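Local coordinates for protein putative sugar isomerase (Parabacteroides distasonis, PDB 3LMZ) that probably acts as a sugar isomerase, built on a xylose isomerase-like TIM barrel that assembles as a two-chain unit, at residues A14-H19 and A252-T257; Y78-I83 and D96-V101; P110-L115 and T140-T145; G202-R207 and Y232-K237. All coordinates share one frame; numbering follows the deposited sequence. Where two conformers were deposited one is given.

Contact 1. Residues A14-H19 and A252-T257; sequences AVNPFH and AVSDLT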
loop_
_atom_site.group_PDB
_atom_site.type_symbol
_atom_site.label_atom_id
_atom_site.label_comp_id
_atom_site.label_asym_id
_atom_site.label_seq_id
_atom_site.Cartn_x
_atom_site.Cartn_y
_atom_site.Cartn_z
ATOM N N ALA A 14 10.506 -13.050 -2.729
ATOM C CA ALA A 14 11.884 -13.098 -2.229
ATOM C C ALA A 14 11.930 -13.367 -0.729
ATOM O O ALA A 14 11.003 -13.038 0.013
ATOM C CB ALA A 14 12.638 -11.803 -2.593
ATOM N N VAL A 15 12.997 -14.052 -0.318
ATOM C CA VAL A 15 13.265 -14.336 1.101
ATOM C C VAL A 15 14.040 -13.194 1.694
ATOM O O VAL A 15 14.958 -12.685 1.059
ATOM C CB VAL A 15 14.071 -15.665 1.247
ATOM C CG1 VAL A 15 14.474 -15.928 2.693
ATOM C CG2 VAL A 15 13.257 -16.832 0.668
ATOM N N ASN A 16 13.625 -12.740 2.879
ATOM C CA ASN A 16 14.310 -11.639 3.559
ATOM C C ASN A 16 14.589 -12.014 4.990
ATOM O O ASN A 16 13.833 -12.741 5.609
ATOM C CB ASN A 16 13.421 -10.388 3.557
ATOM C CG ASN A 16 13.184 -9.850 2.148
ATOM O OD1 ASN A 16 14.131 -9.393 1.509
ATOM N ND2 ASN A 16 11.928 -9.880 1.661
ATOM N N PRO A 17 15.712 -11.556 5.535
ATOM C CA PRO A 17 16.090 -11.933 6.917
ATOM C C PRO A 17 15.412 -11.147 8.040
ATOM O O PRO A 17 15.470 -11.549 9.216
ATOM C CB PRO A 17 17.581 -11.627 6.947
ATOM C CG PRO A 17 17.756 -10.473 5.997
ATOM C CD PRO A 17 16.734 -10.726 4.867
ATOM N N PHE A 18 14.924 -9.966 7.680
ATOM C CA PHE A 18 14.281 -9.058 8.596
ATOM C C PHE A 18 12.790 -9.381 8.778
ATOM O O PHE A 18 12.198 -10.104 7.990
ATOM C CB PHE A 18 14.486 -7.600 8.116
ATOM C CG PHE A 18 13.651 -7.259 6.918
ATOM C CD1 PHE A 18 12.301 -6.992 7.045
ATOM C CD2 PHE A 18 14.191 -7.260 5.678
ATOM C CE1 PHE A 18 11.506 -6.731 5.945
ATOM C CE2 PHE A 18 13.317 -6.953 4.520
ATOM C CZ PHE A 18 12.043 -6.704 4.710
ATOM N N HIS A 19 12.192 -8.771 9.791
ATOM C CA HIS A 19 10.775 -8.924 10.090
ATOM C C HIS A 19 10.089 -7.547 10.030
ATOM O O HIS A 19 10.571 -6.565 10.584
ATOM C CB HIS A 19 10.618 -9.489 11.471
ATOM C CG HIS A 19 11.415 -10.728 11.702
ATOM N ND1 HIS A 19 10.975 -11.955 11.270
ATOM C CD2 HIS A 19 12.635 -10.927 12.268
ATOM C CE1 HIS A 19 11.874 -12.868 11.599
ATOM N NE2 HIS A 19 12.892 -12.272 12.193
ATOM N N ALA A 252 5.856 -4.938 -1.448
ATOM C CA ALA A 252 6.258 -5.174 -2.816
ATOM C C ALA A 252 7.743 -5.079 -3.008
ATOM O O ALA A 252 8.319 -5.938 -3.653
ATOM C CB ALA A 252 5.536 -4.238 -3.795
ATOM N N VAL A 253 8.373 -4.031 -2.475
ATOM C CA VAL A 253 9.842 -3.939 -2.564
ATOM C C VAL A 253 10.509 -5.183 -1.947
ATOM O O VAL A 253 11.432 -5.753 -2.526
ATOM C CB VAL A 253 10.408 -2.656 -1.953
ATOM C CG1 VAL A 253 11.958 -2.642 -2.071
ATOM C CG2 VAL A 253 9.832 -1.456 -2.630
ATOM N N SER A 254 9.961 -5.646 -0.827
ATOM C CA SER A 254 10.528 -6.828 -0.103
ATOM C C SER A 254 10.423 -8.098 -0.970
ATOM O O SER A 254 11.319 -8.947 -0.991
ATOM C CB SER A 254 9.777 -7.058 1.192
ATOM O OG SER A 254 9.951 -5.945 2.057
ATOM N N ASP A 255 9.293 -8.189 -1.687
ATOM C CA ASP A 255 8.971 -9.377 -2.455
ATOM C C ASP A 255 9.730 -9.479 -3.782
ATOM O O ASP A 255 10.070 -10.592 -4.262
ATOM C CB ASP A 255 7.478 -9.400 -2.835
ATOM C CG ASP A 255 6.558 -9.641 -1.670
ATOM O OD1 ASP A 255 7.030 -10.004 -0.560
ATOM O OD2 ASP A 255 5.340 -9.406 -1.895
ATOM N N LEU A 256 9.962 -8.328 -4.423
ATOM C CA LEU A 256 10.369 -8.254 -5.836
ATOM C C LEU A 256 11.828 -7.858 -6.028
ATOM O O LEU A 256 12.372 -7.981 -7.149
ATOM C CB LEU A 256 9.447 -7.269 -6.574
ATOM C CG LEU A 256 7.947 -7.642 -6.652
ATOM C CD1 LEU A 256 7.208 -6.497 -7.282
ATOM C CD2 LEU A 256 7.690 -8.961 -7.416
ATOM N N THR A 257 12.464 -7.354 -4.966
ATOM C CA THR A 257 13.855 -6.896 -5.070
ATOM C C THR A 257 14.727 -8.141 -5.034
ATOM O O THR A 257 14.452 -9.144 -4.367
ATOM C CB THR A 257 14.225 -5.935 -3.929
ATOM O OG1 THR A 257 13.439 -4.760 -4.077
ATOM C CG2 THR A 257 15.702 -5.559 -3.974
ATOM O OXT THR A 257 15.770 -8.183 -5.708
HETATM O O HOH W 1 9.057 -11.182 0.733
#
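A14 and N16 tie the chain's entry into the xylose isomerase-like TIM barrel, the loop leading to strand 19-22, to the last turns of its final helix, 240-256. The tight part is polar. N16, its CG beside the backbone N (chi1 -65°), donates from ND2 to S254 O at 2.9 Å along a nearly straight line (176°); that oxygen lies in the amide plane of N16, while ND2 stands above the plane of the S254 carbonyl. Next to it, A14 N donates to D255 O at 2.9 Å, giving successive helix carbonyls loop donors. OD1, the other end of the N16 amide, bonds R220 of helix 212-221, which also holds T257 O. Further along, the F18 ring turns its edge to S254: CZ lies 3.5 Å from S254 OG, a hydroxyl bonded to F250 O. CB of A14 rests 3.3 Å from D255 O, with S254 O close by. The looser side is at the D255 side chain, whose CB points away from the loop and whose OD2 bonds Y249 OH of the second subunit. There one water joins the carboxylate to the loop, 2.8 Å from A14 O and 2.7 Å from D255 OD1.

Contact 2. Residues Y78-I83 and D96-V101; sequences YAVGPI and DYAKRV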
loop_
_atom_site.group_PDB
_atom_site.type_symbol
_atom_site.label_atom_id
_atom_site.label_comp_id
_atom_site.label_asym_id
_atom_site.label_seq_id
_atom_site.Cartn_x
_atom_site.Cartn_y
_atom_site.Cartn_z
ATOM N N TYR A 78 7.657 -7.027 20.535
ATOM C CA TYR A 78 9.023 -7.526 20.365
ATOM C C TYR A 78 10.119 -6.752 21.099
ATOM O O TYR A 78 11.267 -7.262 21.238
ATOM C CB TYR A 78 9.385 -7.665 18.882
ATOM C CG TYR A 78 9.752 -6.363 18.225
ATOM C CD1 TYR A 78 8.803 -5.541 17.621
ATOM C CD2 TYR A 78 11.071 -5.945 18.187
ATOM C CE1 TYR A 78 9.182 -4.301 17.019
ATOM C CE2 TYR A 78 11.446 -4.733 17.598
ATOM C CZ TYR A 78 10.489 -3.919 16.985
ATOM O OH TYR A 78 10.826 -2.700 16.421
ATOM N N ALA A 79 9.790 -5.527 21.488
ATOM C CA ALA A 79 10.703 -4.643 22.187
ATOM C C ALA A 79 9.840 -3.586 22.867
ATOM O O ALA A 79 8.635 -3.493 22.633
ATOM C CB ALA A 79 11.677 -4.012 21.185
ATOM N N VAL A 80 10.516 -2.825 23.718
ATOM C CA VAL A 80 9.885 -1.646 24.345
ATOM C C VAL A 80 10.607 -0.355 23.940
ATOM O O VAL A 80 11.871 -0.353 23.851
ATOM C CB VAL A 80 9.836 -1.730 25.908
ATOM C CG1 VAL A 80 8.865 -2.875 26.389
ATOM C CG2 VAL A 80 11.233 -1.921 26.541
ATOM N N GLY A 81 9.809 0.694 23.687
ATOM C CA GLY A 81 10.346 2.039 23.441
ATOM C C GLY A 81 10.003 2.584 22.088
ATOM O O GLY A 81 9.209 1.993 21.378
ATOM N N PRO A 82 10.629 3.692 21.697
ATOM C CA PRO A 82 11.646 4.393 22.473
ATOM C C PRO A 82 11.231 4.881 23.860
ATOM O O PRO A 82 10.155 5.400 24.062
ATOM C CB PRO A 82 11.982 5.605 21.606
ATOM C CG PRO A 82 11.585 5.203 20.173
ATOM C CD PRO A 82 10.479 4.202 20.322
ATOM N N ILE A 83 12.138 4.732 24.812
ATOM C CA ILE A 83 12.005 5.237 26.175
ATOM C C ILE A 83 13.137 6.247 26.399
ATOM O O ILE A 83 14.307 5.877 26.321
ATOM C CB ILE A 83 12.107 4.116 27.255
ATOM C CG1 ILE A 83 11.039 3.019 27.038
ATOM C CG2 ILE A 83 11.995 4.757 28.660
ATOM C CD1 ILE A 83 11.194 1.781 27.888
ATOM N N ASP A 96 13.917 -2.836 34.332
ATOM C CA ASP A 96 13.027 -3.720 35.085
ATOM C C ASP A 96 11.698 -3.926 34.317
ATOM O O ASP A 96 11.206 -5.050 34.172
ATOM C CB ASP A 96 12.802 -3.183 36.499
ATOM C CG ASP A 96 11.848 -4.035 37.288
ATOM O OD1 ASP A 96 12.061 -5.253 37.405
ATOM O OD2 ASP A 96 10.855 -3.462 37.771
ATOM N N TYR A 97 11.177 -2.850 33.735
ATOM C CA TYR A 97 9.968 -2.942 32.902
ATOM C C TYR A 97 10.168 -3.908 31.727
ATOM O O TYR A 97 9.375 -4.837 31.521
ATOM C CB TYR A 97 9.648 -1.548 32.433
ATOM C CG TYR A 97 8.635 -1.415 31.293
ATOM C CD1 TYR A 97 7.273 -1.598 31.502
ATOM C CD2 TYR A 97 9.042 -0.889 30.070
ATOM C CE1 TYR A 97 6.347 -1.344 30.479
ATOM C CE2 TYR A 97 8.133 -0.636 29.018
ATOM C CZ TYR A 97 6.806 -0.836 29.219
ATOM O OH TYR A 97 5.943 -0.486 28.201
ATOM N N ALA A 98 11.300 -3.785 31.011
ATOM C CA ALA A 98 11.548 -4.733 29.937
ATOM C C ALA A 98 11.504 -6.204 30.410
ATOM O O ALA A 98 10.962 -7.070 29.776
ATOM C CB ALA A 98 12.828 -4.437 29.237
ATOM N N LYS A 99 12.119 -6.430 31.562
ATOM C CA LYS A 99 12.158 -7.793 32.091
ATOM C C LYS A 99 10.756 -8.274 32.428
ATOM O O LYS A 99 10.387 -9.426 32.153
ATOM C CB LYS A 99 13.060 -7.841 33.341
ATOM C CG LYS A 99 13.175 -9.220 33.991
ATOM C CD LYS A 99 14.283 -9.292 35.039
ATOM C CE LYS A 99 14.378 -10.678 35.663
ATOM N NZ LYS A 99 15.474 -10.752 36.669
ATOM N N ARG A 100 9.979 -7.392 33.056
ATOM C CA ARG A 100 8.601 -7.737 33.441
ATOM C C ARG A 100 7.706 -8.024 32.212
ATOM O O ARG A 100 6.807 -8.826 32.263
ATOM C CB ARG A 100 7.980 -6.624 34.263
ATOM C CG ARG A 100 8.604 -6.474 35.654
ATOM C CD ARG A 100 8.002 -5.359 36.526
ATOM N NE ARG A 100 6.627 -5.658 36.861
ATOM C CZ ARG A 100 5.552 -4.920 36.534
ATOM N NH1 ARG A 100 5.672 -3.718 35.939
ATOM N NH2 ARG A 100 4.363 -5.389 36.869
ATOM N N VAL A 101 7.970 -7.315 31.120
ATOM C CA VAL A 101 7.181 -7.402 29.874
ATOM C C VAL A 101 7.688 -8.600 29.062
ATOM O O VAL A 101 7.009 -9.051 28.157
ATOM C CB VAL A 101 7.266 -6.059 29.065
ATOM C CG1 VAL A 101 6.601 -6.150 27.700
ATOM C CG2 VAL A 101 6.558 -4.962 29.859
#
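The Y97 ring receives V80 obliquely at its CE2 corner, with V80 CG1 at 3.5 Å and V80 CB at 3.7 Å. One face of the ring carries V101 CG2 from the next helical turn, 3.6 Å above the plane and offset toward the rim. I83 CD1 comes in at a slant, 4.1 Å from Y97 CE2 and about as far from Y97 CD2, so two strand residues meet the same side of the ring. CG of Y97 is anti to the backbone N (chi1 166°), and the side chain slides past V80 in the opposite direction; its hydroxyl bonds L54 O. The pairing belongs to the beta-alpha-beta unit of strand 76-85, helix 88-101 and strand 105-110 in the TIM barrel. The short strand and helix axes run nearly antiparallel (152°) and approach to 9.1 Å, as expected for a helix returning along the outside of the barrel. An alanine in place of Y97 would probably open a gap beside V80 CG1 and I83 CD1 and leave L54 O without its hydroxyl donor. V80 has two other helix neighbours: its CG2 meets A98 CB at 4.0 Å, and its CG1 meets V101 CG1 at 4.2 Å.

Contact 3. Residues P110-L115 and T140-T145; sequences PNYELL and TYPDAT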
loop_
_atom_site.group_PDB
_atom_site.type_symbol
_atom_site.label_atom_id
_atom_site.label_comp_id
_atom_site.label_asym_id
_atom_site.label_seq_id
_atom_site.Cartn_x
_atom_site.Cartn_y
_atom_site.Cartn_z
ATOM N N PRO A 110 19.041 7.650 25.844
ATOM C CA PRO A 110 19.722 8.036 27.125
ATOM C C PRO A 110 20.570 9.280 26.930
ATOM O O PRO A 110 21.280 9.389 25.901
ATOM C CB PRO A 110 20.596 6.843 27.400
ATOM C CG PRO A 110 20.950 6.312 26.045
ATOM C CD PRO A 110 19.850 6.698 25.076
ATOM N N ASN A 111 20.605 10.147 27.932
ATOM C CA ASN A 111 21.539 11.271 27.897
ATOM C C ASN A 111 22.961 10.687 27.681
ATOM O O ASN A 111 23.310 9.596 28.183
ATOM C CB ASN A 111 21.539 12.028 29.247
ATOM C CG ASN A 111 20.257 12.804 29.509
ATOM O OD1 ASN A 111 19.270 12.644 28.816
ATOM N ND2 ASN A 111 20.280 13.661 30.531
ATOM N N TYR A 112 23.797 11.393 26.937
ATOM C CA TYR A 112 25.162 10.877 26.644
ATOM C C TYR A 112 25.905 10.447 27.899
ATOM O O TYR A 112 26.584 9.448 27.897
ATOM C CB TYR A 112 26.039 11.969 25.973
ATOM C CG TYR A 112 25.748 12.256 24.514
ATOM C CD1 TYR A 112 25.714 11.270 23.562
ATOM C CD2 TYR A 112 25.634 13.571 24.063
ATOM C CE1 TYR A 112 25.433 11.546 22.251
ATOM C CE2 TYR A 112 25.392 13.863 22.712
ATOM C CZ TYR A 112 25.286 12.835 21.810
ATOM O OH TYR A 112 25.041 13.030 20.451
ATOM N N GLU A 113 25.797 11.238 28.949
ATOM C CA GLU A 113 26.566 10.953 30.170
ATOM C C GLU A 113 26.129 9.693 30.867
ATOM O O GLU A 113 26.796 9.224 31.796
ATOM C CB GLU A 113 26.542 12.156 31.141
ATOM C CG GLU A 113 25.249 12.474 31.838
ATOM C CD GLU A 113 24.243 13.309 31.021
ATOM O OE1 GLU A 113 24.505 13.664 29.825
ATOM O OE2 GLU A 113 23.159 13.631 31.623
ATOM N N LEU A 114 24.971 9.180 30.490
ATOM C CA LEU A 114 24.422 7.949 31.033
ATOM C C LEU A 114 24.769 6.687 30.279
ATOM O O LEU A 114 24.385 5.584 30.713
ATOM C CB LEU A 114 22.902 8.045 31.207
ATOM C CG LEU A 114 22.403 9.130 32.156
ATOM C CD1 LEU A 114 20.885 9.283 32.077
ATOM C CD2 LEU A 114 22.892 8.857 33.596
ATOM N N LEU A 115 25.514 6.797 29.176
ATOM C CA LEU A 115 25.927 5.621 28.433
ATOM C C LEU A 115 26.720 4.589 29.256
ATOM O O LEU A 115 26.488 3.378 29.152
ATOM C CB LEU A 115 26.674 6.029 27.177
ATOM C CG LEU A 115 25.737 6.582 26.070
ATOM C CD1 LEU A 115 26.570 7.245 24.992
ATOM C CD2 LEU A 115 24.809 5.567 25.494
ATOM N N THR A 140 21.277 15.633 20.226
ATOM C CA THR A 140 21.826 14.381 20.673
ATOM C C THR A 140 21.378 13.269 19.732
ATOM O O THR A 140 20.217 13.178 19.382
ATOM C CB THR A 140 21.336 14.064 22.068
ATOM O OG1 THR A 140 21.631 15.192 22.927
ATOM C CG2 THR A 140 22.031 12.811 22.600
ATOM N N TYR A 141 22.344 12.467 19.310
ATOM C CA TYR A 141 22.136 11.373 18.365
ATOM C C TYR A 141 21.467 11.800 17.079
ATOM O O TYR A 141 20.449 11.231 16.691
ATOM C CB TYR A 141 21.342 10.212 18.984
ATOM C CG TYR A 141 21.838 9.773 20.336
ATOM C CD1 TYR A 141 23.099 9.253 20.488
ATOM C CD2 TYR A 141 21.014 9.877 21.465
ATOM C CE1 TYR A 141 23.584 8.885 21.763
ATOM C CE2 TYR A 141 21.453 9.499 22.731
ATOM C CZ TYR A 141 22.731 8.999 22.871
ATOM O OH TYR A 141 23.171 8.651 24.158
ATOM N N PRO A 142 22.051 12.801 16.394
ATOM C CA PRO A 142 21.409 13.208 15.155
ATOM C C PRO A 142 21.407 12.165 14.068
ATOM O O PRO A 142 20.467 12.140 13.239
ATOM C CB PRO A 142 22.231 14.429 14.689
ATOM C CG PRO A 142 23.516 14.326 15.386
ATOM C CD PRO A 142 23.278 13.551 16.677
ATOM N N ASP A 143 22.441 11.306 14.043
ATOM C CA ASP A 143 22.582 10.346 12.955
ATOM C C ASP A 143 23.289 9.031 13.373
ATOM O O ASP A 143 23.755 8.872 14.513
ATOM C CB ASP A 143 23.240 10.999 11.723
ATOM C CG ASP A 143 24.730 11.364 11.941
ATOM O OD1 ASP A 143 25.342 10.971 12.962
ATOM O OD2 ASP A 143 25.271 12.106 11.057
ATOM N N ALA A 144 23.433 8.109 12.437
ATOM C CA ALA A 144 23.947 6.789 12.746
ATOM C C ALA A 144 25.421 6.905 13.164
ATOM O O ALA A 144 25.840 6.243 14.116
ATOM C CB ALA A 144 23.809 5.901 11.533
ATOM N N THR A 145 26.192 7.788 12.515
ATOM C CA THR A 145 27.609 7.953 12.858
ATOM C C THR A 145 27.778 8.412 14.274
ATOM O O THR A 145 28.667 7.942 14.990
ATOM C CB THR A 145 28.282 8.954 11.924
ATOM O OG1 THR A 145 28.169 8.460 10.586
ATOM C CG2 THR A 145 29.772 9.203 12.352
#
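Y112 and Y141 join two loops of the TIM barrel, one leading from strand 105-110 to helix 115-125, the other leading into helix 144-151. Two hydrogen bonds cross, each using a tyrosine hydroxyl. Y141 N donates to Y112 OH at 3.0 Å, almost straight (175°), and Y112 OH is also bonded to D146 OD2. In the other direction Y141 OH donates to P110 O at 2.7 Å. The aromatic contact is T-shaped: with its CG beside the backbone N (chi1 -75°), Y112 turns its edge to the face of Y141, centroids 4.8 Å apart and planes at 68°, while the two side chains slide past each other in opposite directions. A CH-pi contact adds to it, T140 CG2 standing over one face of Y112 and 3.6 Å from the ring centroid. The same methyl also lies over the rim of one Y141 face, and the Y112 ring stacks on H150. An alanine in place of Y112 would probably cost Y141 N its near-linear acceptor and D146 OD2 its hydroxyl partner, and leave the T140 methyl without the Y112 face. The remaining contacts are van der Waals ones around the end of Y141. The P110 ring crosses Y141 at about a right angle, its CD 4.0 Å from Y141 CE2, and L115 approaches tip to tip, CD2 3.7 Å from Y141 OH.

Contact 4. Residues G202-R207 and Y232-K237; sequences GIEIGR and YEKDMK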
loop_
_atom_site.group_PDB
_atom_site.type_symbol
_atom_site.label_atom_id
_atom_site.label_comp_id
_atom_site.label_asym_id
_atom_site.label_seq_id
_atom_site.Cartn_x
_atom_site.Cartn_y
_atom_site.Cartn_z
ATOM N N GLY A 202 7.856 13.932 6.317
ATOM C CA GLY A 202 7.412 12.575 6.143
ATOM C C GLY A 202 6.448 12.469 4.997
ATOM O O GLY A 202 5.657 13.368 4.732
ATOM N N ILE A 203 6.462 11.299 4.373
ATOM C CA ILE A 203 5.581 11.007 3.251
ATOM C C ILE A 203 5.405 9.496 3.153
ATOM O O ILE A 203 6.226 8.756 3.656
ATOM C CB ILE A 203 6.105 11.647 1.928
ATOM C CG1 ILE A 203 5.023 11.704 0.838
ATOM C CG2 ILE A 203 7.419 10.976 1.425
ATOM C CD1 ILE A 203 5.417 12.574 -0.351
ATOM N N GLU A 204 4.410 9.064 2.405
ATOM C CA GLU A 204 4.104 7.649 2.204
ATOM C C GLU A 204 5.328 6.984 1.582
ATOM O O GLU A 204 5.922 7.539 0.682
ATOM C CB GLU A 204 2.890 7.524 1.268
ATOM C CG GLU A 204 1.615 7.995 1.881
ATOM C CD GLU A 204 1.307 9.481 1.699
ATOM O OE1 GLU A 204 2.204 10.324 1.452
ATOM O OE2 GLU A 204 0.096 9.872 1.836
ATOM N N ILE A 205 5.630 5.748 2.014
ATOM C CA ILE A 205 6.747 5.000 1.493
ATOM C C ILE A 205 6.554 4.806 0.004
ATOM O O ILE A 205 5.470 4.409 -0.476
ATOM C CB ILE A 205 6.921 3.639 2.211
ATOM C CG1 ILE A 205 7.459 3.910 3.624
ATOM C CG2 ILE A 205 7.815 2.693 1.379
ATOM C CD1 ILE A 205 7.727 2.663 4.435
ATOM N N GLY A 206 7.611 5.139 -0.739
ATOM C CA GLY A 206 7.604 5.079 -2.190
ATOM C C GLY A 206 7.492 6.438 -2.856
ATOM O O GLY A 206 7.943 6.597 -4.001
ATOM N N ARG A 207 6.855 7.386 -2.166
ATOM C CA ARG A 207 6.667 8.754 -2.676
ATOM C C ARG A 207 7.869 9.649 -2.445
ATOM O O ARG A 207 7.932 10.734 -3.018
ATOM C CB ARG A 207 5.422 9.414 -2.090
ATOM C CG ARG A 207 4.180 8.705 -2.392
ATOM C CD ARG A 207 2.989 9.555 -2.005
ATOM N NE ARG A 207 1.688 8.888 -1.948
ATOM C CZ ARG A 207 0.546 9.520 -1.835
ATOM N NH1 ARG A 207 0.501 10.847 -1.912
ATOM N NH2 ARG A 207 -0.529 8.819 -1.738
ATOM N N TYR A 232 5.225 5.987 11.037
ATOM C CA TYR A 232 4.520 6.863 10.093
ATOM C C TYR A 232 4.100 8.169 10.743
ATOM O O TYR A 232 3.286 8.161 11.675
ATOM C CB TYR A 232 3.277 6.176 9.489
ATOM C CG TYR A 232 2.732 6.917 8.324
ATOM C CD1 TYR A 232 3.437 6.936 7.155
ATOM C CD2 TYR A 232 1.531 7.554 8.371
ATOM C CE1 TYR A 232 2.971 7.692 6.021
ATOM C CE2 TYR A 232 1.016 8.258 7.246
ATOM C CZ TYR A 232 1.771 8.356 6.107
ATOM O OH TYR A 232 1.277 9.046 5.007
ATOM N N GLU A 233 4.712 9.294 10.320
ATOM C CA GLU A 233 4.594 10.593 10.999
ATOM C C GLU A 233 4.008 11.661 10.094
ATOM O O GLU A 233 4.428 12.798 10.043
ATOM C CB GLU A 233 5.965 11.059 11.518
ATOM C CG GLU A 233 6.628 10.003 12.415
ATOM C CD GLU A 233 8.093 10.274 12.813
ATOM O OE1 GLU A 233 8.989 10.763 11.996
ATOM O OE2 GLU A 233 8.340 9.894 13.982
ATOM N N LYS A 234 3.025 11.273 9.345
ATOM C CA LYS A 234 2.234 12.154 8.508
ATOM C C LYS A 234 0.773 11.879 8.816
ATOM O O LYS A 234 0.407 10.732 9.122
ATOM C CB LYS A 234 2.539 11.842 7.055
ATOM C CG LYS A 234 1.588 12.520 6.034
ATOM C CD LYS A 234 2.051 12.370 4.630
ATOM C CE LYS A 234 1.067 13.004 3.590
ATOM N NZ LYS A 234 1.686 12.962 2.216
ATOM N N ASP A 235 -0.100 12.888 8.797
ATOM C CA ASP A 235 -1.523 12.741 9.011
ATOM C C ASP A 235 -1.849 11.964 10.310
ATOM O O ASP A 235 -2.674 11.064 10.339
ATOM C CB ASP A 235 -2.171 12.038 7.824
ATOM C CG ASP A 235 -2.117 12.865 6.560
ATOM O OD1 ASP A 235 -2.125 14.128 6.614
ATOM O OD2 ASP A 235 -2.067 12.259 5.470
HETATM N N MSE A 236 -1.106 12.255 11.385
HETATM C CA MSE A 236 -1.117 11.393 12.554
HETATM C C MSE A 236 -2.466 11.353 13.291
HETATM O O MSE A 236 -2.680 10.432 14.072
HETATM C CB MSE A 236 0.012 11.765 13.539
HETATM C CG MSE A 236 1.395 11.665 12.913
HETATM SE SE MSE A 236 2.802 11.669 14.190
HETATM C CE MSE A 236 2.663 9.821 14.699
ATOM N N LYS A 237 -3.379 12.299 13.035
ATOM C CA LYS A 237 -4.740 12.200 13.556
ATOM C C LYS A 237 -5.661 11.285 12.732
ATOM O O LYS A 237 -6.766 10.950 13.185
ATOM C CB LYS A 237 -5.371 13.587 13.673
ATOM C CG LYS A 237 -4.642 14.451 14.643
ATOM C CD LYS A 237 -5.190 15.895 14.665
ATOM C CE LYS A 237 -4.576 16.772 13.590
ATOM N NZ LYS A 237 -3.309 17.447 14.088
HETATM O O HOH W 2 4.089 14.511 2.636
HETATM O O HOH W 3 7.007 13.781 9.504
#
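E204 and K234 form a salt bridge whose carboxylate also sits on the face of an arginine, a network of E204, R207 and K234 linking two loops of the TIM barrel. K234 NZ donates to E204 OE1 at 2.8 Å, meeting it on the syn side, 21° out of the carboxylate plane. E204 CD lies 3.6 Å above the guanidinium plane of R207, over its centre. The ion pair to R207 is long, with NE 3.7 Å from E204 OE1, and rests on charge alone. The type II turn from E204 to R207 brings these two side chains together, and the bend of E204 at chi2 (89°) places CD. K234 reaches across with its chain extended, CG anti to the backbone N (chi1 170°), and crosses E204 at about a right angle. It runs beside I203, pointing the same way, and its NZ also donates to a water that bridges to G202 O. Y232, two residues before K234 in the loop after strand 227-230, adds its OH, 3.3 Å from E204 CG. R207 NH2 has partners of its own, a salt bridge to E245 in helix 240-256 and the R41 carbonyl of the second subunit. K234 NZ and R207 NH1 are 4.8 Å apart, and the negative charge of E204 between its two cationic neighbours probably offsets their repulsion, while R207 carries the network to the second subunit.

How the contacts relate
All four contacts belong to one TIM barrel. Contact 1 joins the two chain ends, and the other three follow in series between its segments. Contacts 2 and 3 are neighbours through strand 105-110, which runs into the loop of contact 3; their centres are 19 Å apart and their nearest atoms about 5 Å. Contact 1 uses the end of helix 240-256, and contact 4 packs against E245 and S246 of it; their nearest atoms are about 6 Å apart, and both touch the second subunit. Contacts 1 and 3 are the most distant pair, 31 Å between centres. Contacts 3 and 4 use loops that follow barrel strands, where TIM-barrel enzymes generally place their active sites, though no catalytic residue is established here.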